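Local coordinates for protein LBCATS-a (Synthetic construct, PDB 5EY5) that probably works as the alpha subunit of tryptophan synthase, cleaving indole-3-glycerol phosphate to indole and glyceraldehyde 3-phosphate, and here holds sn-glycerol-3-phosphate in its barrel, at residues N2-A7 with S171-C176; E117-G122 with Y146-I151. All coordinates share one frame; numbering follows the deposited sequence.

Contact 1 of 2, residues N2-A7 with S171-C176; sequences NRIAEA and SGFVYC. With G3P (sn-glycerol-3-phosphate), chain E.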
# COMPACT_ATOMS: atom_id res chain seq x y z
N ASN A 2 -19.52 41.09 -44.44
CA ASN A 2 -19.60 40.82 -43.01
C ASN A 2 -19.54 42.13 -42.22
O ASN A 2 -18.80 43.05 -42.57
CB ASN A 2 -18.45 39.88 -42.59
CG ASN A 2 -18.68 39.24 -41.22
OD1 ASN A 2 -18.45 39.87 -40.18
ND2 ASN A 2 -19.10 37.97 -41.21
N ARG A 3 -20.34 42.20 -41.15
CA ARG A 3 -20.30 43.35 -40.25
C ARG A 3 -18.89 43.61 -39.72
O ARG A 3 -18.52 44.76 -39.46
CB ARG A 3 -21.25 43.15 -39.07
CG ARG A 3 -22.72 43.27 -39.43
CD ARG A 3 -23.59 43.24 -38.17
NE ARG A 3 -25.02 43.25 -38.49
CZ ARG A 3 -25.79 42.16 -38.53
NH1 ARG A 3 -25.28 40.96 -38.27
NH2 ARG A 3 -27.08 42.28 -38.83
N ILE A 4 -18.11 42.55 -39.51
CA ILE A 4 -16.75 42.76 -39.01
C ILE A 4 -15.93 43.53 -40.03
O ILE A 4 -15.26 44.52 -39.70
CB ILE A 4 -16.09 41.41 -38.67
CG1 ILE A 4 -16.79 40.75 -37.47
CG2 ILE A 4 -14.62 41.63 -38.37
CD1 ILE A 4 -16.33 39.33 -37.23
N ALA A 5 -15.99 43.10 -41.29
CA ALA A 5 -15.28 43.82 -42.35
C ALA A 5 -15.77 45.27 -42.45
O ALA A 5 -14.96 46.19 -42.57
CB ALA A 5 -15.46 43.10 -43.68
N GLU A 6 -17.09 45.48 -42.40
CA GLU A 6 -17.62 46.84 -42.49
C GLU A 6 -17.10 47.71 -41.36
O GLU A 6 -16.70 48.86 -41.58
CB GLU A 6 -19.15 46.82 -42.48
CG GLU A 6 -19.77 45.92 -43.52
CD GLU A 6 -21.28 46.01 -43.56
OE1 GLU A 6 -21.90 46.34 -42.52
OE2 GLU A 6 -21.86 45.74 -44.64
N ALA A 7 -17.09 47.18 -40.13
CA ALA A 7 -16.57 47.93 -39.00
C ALA A 7 -15.11 48.34 -39.19
O ALA A 7 -14.74 49.49 -38.93
CB ALA A 7 -16.72 47.11 -37.73
N SER A 171 -10.47 34.72 -41.34
CA SER A 171 -11.31 35.76 -41.90
C SER A 171 -11.81 36.64 -40.76
O SER A 171 -11.77 36.24 -39.59
CB SER A 171 -12.49 35.18 -42.72
OG SER A 171 -13.25 34.27 -41.94
N GLY A 172 -12.26 37.83 -41.11
CA GLY A 172 -12.68 38.78 -40.09
C GLY A 172 -11.50 39.54 -39.55
O GLY A 172 -11.22 40.67 -39.96
N PHE A 173 -10.78 38.96 -38.60
CA PHE A 173 -9.50 39.52 -38.22
C PHE A 173 -8.61 38.38 -37.74
O PHE A 173 -9.04 37.23 -37.62
CB PHE A 173 -9.64 40.64 -37.18
CG PHE A 173 -10.39 40.25 -35.92
CD1 PHE A 173 -9.70 39.91 -34.77
CD2 PHE A 173 -11.78 40.28 -35.88
CE1 PHE A 173 -10.37 39.57 -33.60
CE2 PHE A 173 -12.45 39.95 -34.71
CZ PHE A 173 -11.75 39.60 -33.57
N VAL A 174 -7.35 38.71 -37.53
CA VAL A 174 -6.42 37.80 -36.87
C VAL A 174 -6.29 38.24 -35.42
O VAL A 174 -6.05 39.42 -35.13
CB VAL A 174 -5.05 37.78 -37.56
CG1 VAL A 174 -4.09 36.89 -36.78
CG2 VAL A 174 -5.19 37.29 -38.98
N TYR A 175 -6.45 37.29 -34.52
CA TYR A 175 -6.33 37.54 -33.10
C TYR A 175 -4.89 37.26 -32.69
O TYR A 175 -4.44 36.11 -32.73
CB TYR A 175 -7.33 36.65 -32.36
CG TYR A 175 -7.57 36.97 -30.90
CD1 TYR A 175 -8.80 36.72 -30.31
CD2 TYR A 175 -6.55 37.46 -30.10
CE1 TYR A 175 -9.01 36.98 -28.98
CE2 TYR A 175 -6.75 37.73 -28.77
CZ TYR A 175 -7.97 37.49 -28.21
OH TYR A 175 -8.15 37.77 -26.88
N CYS A 176 -4.15 38.30 -32.33
CA CYS A 176 -2.75 38.19 -31.93
C CYS A 176 -2.70 38.06 -30.41
O CYS A 176 -3.11 38.97 -29.68
CB CYS A 176 -1.96 39.40 -32.44
SG CYS A 176 -0.23 39.56 -31.94
O1 G3P E . -10.81 37.76 -26.18
C1 G3P E . -10.46 36.98 -25.07
C2 G3P E . -10.27 37.86 -23.84
O2 G3P E . -10.32 37.01 -22.72
C3 G3P E . -8.95 38.66 -23.89
O1P G3P E . -8.01 38.21 -22.95
O4P G3P E . -9.11 38.38 -20.64
O2P G3P E . -6.62 38.68 -20.77
O3P G3P E . -8.08 40.44 -21.64
P G3P E . -7.95 38.94 -21.46
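I4 meets a bare stretch of backbone at G172: its CG2 methyl sits 3.9 Å from the CA of G172 and about as far from G172 O. A CB at G172 would come within 3.6 Å of I4 CD1, and the backbone angles, phi 84° and psi -82°, would jam it against the preceding carbonyl. I4 CG2 also meets the F173 ring at its edge, near the ring plane, 4.0 Å from CD2. With CG2 anti to the backbone N (chi1 -67° places CG1 beside it), this branch faces G172 and F173. N2 caps the helix, its OD1 accepting from I4 N in the carbonyl plane, on a lone pair, at 2.8 Å. Two residues beyond F173, in strand 174-177, the Y175 hydroxyl donates to O1 of sn-glycerol-3-phosphate (OH to O1 2.8 Å), O1 lying at the ring edge, in its plane. A phenylalanine in place of Y175 would probably leave O1 without this donor and the ligand's glycerol end less firmly held. E49, also hydrogen-bonded to the ligand, packs on both F173 and Y175. A helix across the barrel's N-terminal end and ligand at the C-terminal strand ends are the arrangement of a TIM-barrel alpha subunit.

Contact 2 of 2, residues E117-G122 with Y146-I151; sequences ECAEAG and YGVDLI
Packing of a helix against the segment that leads into a strand, a recurrent element of the beta/alpha barrel, brings the last turn of helix 111-121 onto residues 146-148, just ahead of strand 149-154. A119 has the methyl at the outer side of the contact: its CB lies 4.0 Å from Y146 CB and 3.9 Å from Y146 O, so the tyrosine meets it through its root while the rest of the side chain packs along the same helix. Y146 carries CG anti to its carbonyl carbon (chi1 -64°), which takes the ring toward V115 and K116. Deeper in, C118 and V148 meet alongside, with C118 CB 4.1 Å from V148 CG2. The same methyl of V148 also approaches A119, CG2 to CB 4.5 Å, and so faces both helix residues. The turn that brings V148 round is a Schellman motif at G147, where phi is positive (72°), and it ends helix 137-146. The contact is made by van der Waals packing, apolar except where the A119 methyl lies on Y146 O. C118 and V148 both pack on L126 of strand 125-127, the neighbour of strand 149-154, while F82 of helix 78-91 lies against E117, C118 and A121.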
# COMPACT_ATOMS: atom_id res chain seq x y z
N GLU A 117 -27.42 28.69 -37.42
CA GLU A 117 -28.06 29.51 -36.39
C GLU A 117 -27.30 30.81 -36.15
O GLU A 117 -27.91 31.84 -35.84
CB GLU A 117 -28.19 28.72 -35.09
CG GLU A 117 -28.75 29.52 -33.94
CD GLU A 117 -30.27 29.62 -33.97
OE1 GLU A 117 -30.91 29.35 -32.92
OE2 GLU A 117 -30.84 29.96 -35.03
N CYS A 118 -25.97 30.79 -36.30
CA CYS A 118 -25.21 32.03 -36.21
C CYS A 118 -25.69 33.03 -37.24
O CYS A 118 -25.95 34.20 -36.92
CB CYS A 118 -23.71 31.77 -36.40
SG CYS A 118 -22.89 31.17 -34.93
N ALA A 119 -25.82 32.59 -38.50
CA ALA A 119 -26.20 33.50 -39.57
C ALA A 119 -27.62 34.00 -39.39
O ALA A 119 -27.92 35.16 -39.72
CB ALA A 119 -26.04 32.82 -40.93
N GLU A 120 -28.51 33.17 -38.86
CA GLU A 120 -29.90 33.61 -38.73
C GLU A 120 -30.09 34.51 -37.52
O GLU A 120 -30.89 35.45 -37.57
CB GLU A 120 -30.83 32.40 -38.66
CG GLU A 120 -30.62 31.40 -39.79
CD GLU A 120 -31.74 30.39 -39.88
OE1 GLU A 120 -32.50 30.43 -40.88
OE2 GLU A 120 -31.88 29.57 -38.96
N ALA A 121 -29.38 34.24 -36.44
CA ALA A 121 -29.50 35.09 -35.26
C ALA A 121 -28.79 36.43 -35.44
O ALA A 121 -29.26 37.46 -34.93
CB ALA A 121 -28.94 34.38 -34.03
N GLY A 122 -27.68 36.46 -36.16
CA GLY A 122 -26.98 37.70 -36.40
C GLY A 122 -25.62 37.73 -35.72
O GLY A 122 -25.20 38.77 -35.21
N TYR A 146 -21.94 30.20 -44.91
CA TYR A 146 -22.95 31.09 -44.34
C TYR A 146 -22.43 32.49 -44.05
O TYR A 146 -23.13 33.28 -43.41
CB TYR A 146 -23.54 30.46 -43.07
CG TYR A 146 -24.28 29.18 -43.36
CD1 TYR A 146 -23.63 27.95 -43.34
CD2 TYR A 146 -25.63 29.20 -43.67
CE1 TYR A 146 -24.31 26.78 -43.61
CE2 TYR A 146 -26.32 28.04 -43.95
CZ TYR A 146 -25.66 26.83 -43.92
OH TYR A 146 -26.35 25.67 -44.20
N GLY A 147 -21.23 32.83 -44.52
CA GLY A 147 -20.75 34.19 -44.35
C GLY A 147 -20.36 34.55 -42.94
O GLY A 147 -20.38 35.72 -42.57
N VAL A 148 -19.98 33.56 -42.13
CA VAL A 148 -19.56 33.77 -40.76
C VAL A 148 -18.04 33.72 -40.71
O VAL A 148 -17.43 32.75 -41.19
CB VAL A 148 -20.16 32.72 -39.83
CG1 VAL A 148 -19.55 32.85 -38.42
CG2 VAL A 148 -21.68 32.84 -39.84
N ASP A 149 -17.42 34.75 -40.14
CA ASP A 149 -15.97 34.79 -40.09
C ASP A 149 -15.44 33.86 -39.01
O ASP A 149 -16.05 33.69 -37.95
CB ASP A 149 -15.47 36.21 -39.84
CG ASP A 149 -15.70 37.14 -41.04
OD1 ASP A 149 -15.72 38.37 -40.84
OD2 ASP A 149 -15.86 36.64 -42.18
N LEU A 150 -14.30 33.25 -39.29
CA LEU A 150 -13.62 32.37 -38.36
C LEU A 150 -12.30 33.04 -38.01
O LEU A 150 -11.38 33.11 -38.84
CB LEU A 150 -13.42 30.99 -38.99
CG LEU A 150 -13.21 29.80 -38.07
CD1 LEU A 150 -12.99 28.55 -38.90
CD2 LEU A 150 -12.05 30.05 -37.13
N ILE A 151 -12.20 33.56 -36.79
CA ILE A 151 -11.02 34.29 -36.34
C ILE A 151 -10.07 33.32 -35.65
O ILE A 151 -10.42 32.70 -34.64
CB ILE A 151 -11.42 35.42 -35.40
CG1 ILE A 151 -12.34 36.41 -36.13
CG2 ILE A 151 -10.16 36.09 -34.82
CD1 ILE A 151 -13.62 36.70 -35.40

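Contact 1 is buried and contact 2 only partly so, with exposed A119 at its outer side; their centres lie about 12 Å apart. Both reach the same parallel sheet, through neighbouring strands 149-154 and 174-177, and contact 2 is nested in the chain between the segments of contact 1. They touch directly: N2 ND2 lies 2.9 Å from G147 O and S171 OG 3.0 Å from L150 N, both probable hydrogen bonds. Small aliphatic groups do the packing across both interfaces, and place makes the difference: contact 2 lies on the outer side of the barrel, between a helix and the approach to a strand, whereas contact 1 continues from the loop at G172 into the strand that carries Y175 to the ligand.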